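Side-chain contact in dual specificity protein phosphatase 12 (Homo sapiens, PDB 4KI9), which removes phosphate groups from phosphotyrosine and from phosphoserine or phosphothreonine residues of proteins, here represented by its catalytic domain: residues Leu136-Ala141 and Ser150-Gln155. The protein carries 2 engineered substitutions. Sequence-based numbering, arbitrary orientation.
Sequences LKLYQA and SAIYKQ
Ile152 meets Leu138 and Ala141 with its two branches, and these apolar side-chain touches carry the contact between the end of helix 130-141 and the first turn of helix 151-160. The shorter branch serves Leu138: Ile152 CG2 lies 4.1 Å from Leu138 CD2 and 4.2 Å from Leu138 CB, so the methyl rests alongside the leucine near its root as well as at one tip. The longer branch reaches Ala141, with Ile152 CD1 at 3.8 Å from Ala141 CB, methyl against methyl. The isoleucine torsions explain this division: CG1 stands beside the backbone N (chi1 -73°) and runs out extended to CD1 (chi2 173°), while CG2 points away from that nitrogen. Since Leu138 and Ala141 are three residues apart, both face the same side of their helix, and the forked side chain spans them. The backbones come nearest at Leu138 CA and Ile152 CA, 7.2 Å apart.

The polar interactions do not join the two helices. Ser150 is the N-cap of helix 151-160: its OG accepts from Tyr153 N at 3.1 Å, with an N-H...O angle of 158°, and also bonds to Asp147 O in the preceding loop. The tyrosine hydroxyls bond to other parts of the domain, Tyr153 OH to Ser66 OG and Tyr139 OH, on a side chain turned away from this contact, to Asp69 OD2. Leu136 packs on helix 95-108.

The two helices are joined by a short connection without helix or strand, away from the phosphate-binding loop. With 138 Å² buried in total and purely aliphatic side-chain partners, the chemistry implies modest dispersion and hydrophobic packing with little directional constraint; the cap sets how helix 151-160 begins, while the Tyr153 hydroxyl bond probably helps hold it in place, and crystal neighbours touching Ala141 and Ile152 may contribute.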
ATOM      1  N   LEU A 136      -9.923  -0.196   4.695  1.00 21.25           N
ATOM      2  CA  LEU A 136      -9.276   1.008   5.212  1.00 21.46           C
ATOM      3  C   LEU A 136     -10.158   1.763   6.208  1.00 24.39           C
ATOM      4  O   LEU A 136      -9.653   2.420   7.122  1.00 22.41           O
ATOM      5  CB  LEU A 136      -8.832   1.930   4.076  1.00 21.99           C
ATOM      6  CG  LEU A 136      -7.646   1.403   3.276  1.00 26.96           C
ATOM      7  CD1 LEU A 136      -7.366   2.325   2.104  1.00 24.12           C
ATOM      8  CD2 LEU A 136      -6.420   1.289   4.167  1.00 22.82           C
ATOM      9  N   LYS A 137     -11.476   1.669   6.038  1.00 22.26           N
ATOM     10  CA  LYS A 137     -12.384   2.264   7.017  1.00 21.97           C
ATOM     11  C   LYS A 137     -12.262   1.534   8.348  1.00 22.22           C
ATOM     12  O   LYS A 137     -12.237   2.161   9.407  1.00 18.67           O
ATOM     13  CB  LYS A 137     -13.833   2.262   6.489  1.00 23.64           C
ATOM     14  CG  LYS A 137     -14.010   3.276   5.373  1.00 30.89           C
ATOM     15  CD  LYS A 137     -15.433   3.318   4.828  1.00 37.23           C
ATOM     16  CE  LYS A 137     -15.507   4.298   3.674  1.00 44.47           C
ATOM     17  NZ  LYS A 137     -16.663   4.032   2.781  1.00 51.41           N
ATOM     18  N   LEU A 138     -12.135   0.206   8.288  1.00 17.65           N
ATOM     19  CA  LEU A 138     -11.918  -0.585   9.496  1.00 22.78           C
ATOM     20  C   LEU A 138     -10.589  -0.234  10.154  1.00 19.94           C
ATOM     21  O   LEU A 138     -10.509  -0.125  11.369  1.00 21.23           O
ATOM     22  CB  LEU A 138     -11.942  -2.078   9.181  1.00 19.56           C
ATOM     23  CG  LEU A 138     -13.250  -2.603   8.576  1.00 27.55           C
ATOM     24  CD1 LEU A 138     -13.226  -4.099   8.578  1.00 22.00           C
ATOM     25  CD2 LEU A 138     -14.475  -2.084   9.328  1.00 28.95           C
ATOM     26  N   TYR A 139      -9.550  -0.085   9.336  1.00 21.50           N
ATOM     27  CA  TYR A 139      -8.226   0.345   9.787  1.00 20.39           C
ATOM     28  C   TYR A 139      -8.299   1.655  10.584  1.00 20.62           C
ATOM     29  O   TYR A 139      -7.753   1.744  11.675  1.00 17.52           O
ATOM     30  CB  TYR A 139      -7.321   0.520   8.567  1.00 18.33           C
ATOM     31  CG  TYR A 139      -5.816   0.562   8.815  1.00 17.40           C
ATOM     32  CD1 TYR A 139      -5.173  -0.440   9.541  1.00 17.53           C
ATOM     33  CD2 TYR A 139      -5.038   1.566   8.246  1.00 17.86           C
ATOM     34  CE1 TYR A 139      -3.789  -0.424   9.724  1.00 21.35           C
ATOM     35  CE2 TYR A 139      -3.652   1.598   8.426  1.00 21.34           C
ATOM     36  CZ  TYR A 139      -3.038   0.595   9.153  1.00 25.23           C
ATOM     37  OH  TYR A 139      -1.674   0.615   9.326  1.00 26.41           O
ATOM     38  N   GLN A 140      -8.976   2.662  10.038  1.00 22.65           N
ATOM     39  CA  GLN A 140      -9.213   3.919  10.753  1.00 26.97           C
ATOM     40  C   GLN A 140     -10.000   3.676  12.051  1.00 30.48           C
ATOM     41  O   GLN A 140      -9.607   4.128  13.134  1.00 25.15           O
ATOM     42  CB  GLN A 140      -9.975   4.905   9.855  1.00 27.98           C
ATOM     43  CG  GLN A 140     -10.380   6.220  10.539  1.00 28.21           C
ATOM     44  CD  GLN A 140     -11.163   7.139   9.614  1.00 34.37           C
ATOM     45  OE1 GLN A 140     -11.093   7.009   8.390  1.00 29.37           O
ATOM     46  NE2 GLN A 140     -11.915   8.073  10.197  1.00 30.76           N
ATOM     47  N   ALA A 141     -11.107   2.951  11.939  1.00 26.37           N
ATOM     48  CA  ALA A 141     -11.948   2.674  13.102  1.00 30.57           C
ATOM     49  C   ALA A 141     -11.173   1.975  14.221  1.00 29.13           C
ATOM     50  O   ALA A 141     -11.495   2.140  15.392  1.00 30.34           O
ATOM     51  CB  ALA A 141     -13.177   1.852  12.697  1.00 28.37           C
ATOM     52  N   SER A 150      -9.332  -6.643  18.783  1.00 32.80           N
ATOM     53  CA  SER A 150     -10.539  -5.826  18.726  1.00 31.52           C
ATOM     54  C   SER A 150     -11.722  -6.632  18.206  1.00 30.66           C
ATOM     55  O   SER A 150     -11.555  -7.624  17.491  1.00 26.19           O
ATOM     56  CB  SER A 150     -10.329  -4.570  17.873  1.00 29.07           C
ATOM     57  OG  SER A 150     -10.175  -4.905  16.509  1.00 26.99           O
ATOM     58  N   ALA A 151     -12.921  -6.212  18.592  1.00 32.45           N
ATOM     59  CA  ALA A 151     -14.130  -6.845  18.101  1.00 32.67           C
ATOM     60  C   ALA A 151     -14.290  -6.565  16.616  1.00 29.03           C
ATOM     61  O   ALA A 151     -14.837  -7.387  15.884  1.00 32.01           O
ATOM     62  CB  ALA A 151     -15.359  -6.348  18.882  1.00 31.41           C
ATOM     63  N   ILE A 152     -13.826  -5.398  16.175  1.00 26.31           N
ATOM     64  CA  ILE A 152     -13.877  -5.042  14.755  1.00 28.68           C
ATOM     65  C   ILE A 152     -13.069  -6.035  13.914  1.00 26.56           C
ATOM     66  O   ILE A 152     -13.546  -6.520  12.885  1.00 22.22           O
ATOM     67  CB  ILE A 152     -13.363  -3.614  14.491  1.00 28.74           C
ATOM     68  CG1 ILE A 152     -14.369  -2.580  14.969  1.00 32.97           C
ATOM     69  CG2 ILE A 152     -13.100  -3.386  12.996  1.00 25.55           C
ATOM     70  CD1 ILE A 152     -13.835  -1.184  14.890  1.00 36.68           C
ATOM     71  N   TYR A 153     -11.856  -6.345  14.354  1.00 21.18           N
ATOM     72  CA  TYR A 153     -11.007  -7.280  13.609  1.00 21.22           C
ATOM     73  C   TYR A 153     -11.567  -8.695  13.643  1.00 24.61           C
ATOM     74  O   TYR A 153     -11.576  -9.400  12.628  1.00 22.96           O
ATOM     75  CB  TYR A 153      -9.554  -7.289  14.140  1.00 20.66           C
ATOM     76  CG  TYR A 153      -8.647  -8.139  13.268  1.00 20.29           C
ATOM     77  CD1 TYR A 153      -8.248  -9.404  13.669  1.00 21.34           C
ATOM     78  CD2 TYR A 153      -8.235  -7.684  12.019  1.00 22.61           C
ATOM     79  CE1 TYR A 153      -7.432 -10.189  12.862  1.00 22.36           C
ATOM     80  CE2 TYR A 153      -7.418  -8.461  11.201  1.00 19.89           C
ATOM     81  CZ  TYR A 153      -7.019  -9.710  11.628  1.00 21.83           C
ATOM     82  OH  TYR A 153      -6.226 -10.500  10.816  1.00 22.71           O
ATOM     83  N   LYS A 154     -12.039  -9.121  14.809  1.00 24.68           N
ATOM     84  CA  LYS A 154     -12.568 -10.474  14.920  1.00 28.88           C
ATOM     85  C   LYS A 154     -13.784 -10.653  14.020  1.00 27.81           C
ATOM     86  O   LYS A 154     -13.887 -11.654  13.318  1.00 24.49           O
ATOM     87  CB  LYS A 154     -12.889 -10.824  16.373  1.00 33.91           C
ATOM     88  CG  LYS A 154     -11.642 -10.953  17.243  1.00 37.32           C
ATOM     89  CD  LYS A 154     -11.982 -10.983  18.717  1.00 41.80           C
ATOM     90  CE  LYS A 154     -10.712 -11.073  19.548  1.00 47.55           C
ATOM     91  NZ  LYS A 154     -10.972 -10.829  20.995  1.00 51.79           N
ATOM     92  N   GLN A 155     -14.694  -9.678  14.023  1.00 26.13           N
ATOM     93  CA  GLN A 155     -15.888  -9.783  13.182  1.00 28.54           C
ATOM     94  C   GLN A 155     -15.502  -9.820  11.703  1.00 26.43           C
ATOM     95  O   GLN A 155     -16.061 -10.583  10.922  1.00 23.90           O
ATOM     96  CB  GLN A 155     -16.860  -8.626  13.452  1.00 27.15           C
ATOM     97  CG  GLN A 155     -18.161  -8.758  12.700  1.00 30.23           C
ATOM     98  CD  GLN A 155     -19.015  -9.907  13.215  1.00 35.34           C
ATOM     99  OE1 GLN A 155     -18.811 -10.397  14.328  1.00 33.67           O
ATOM    100  NE2 GLN A 155     -19.974 -10.346  12.401  1.00 34.27           N
TER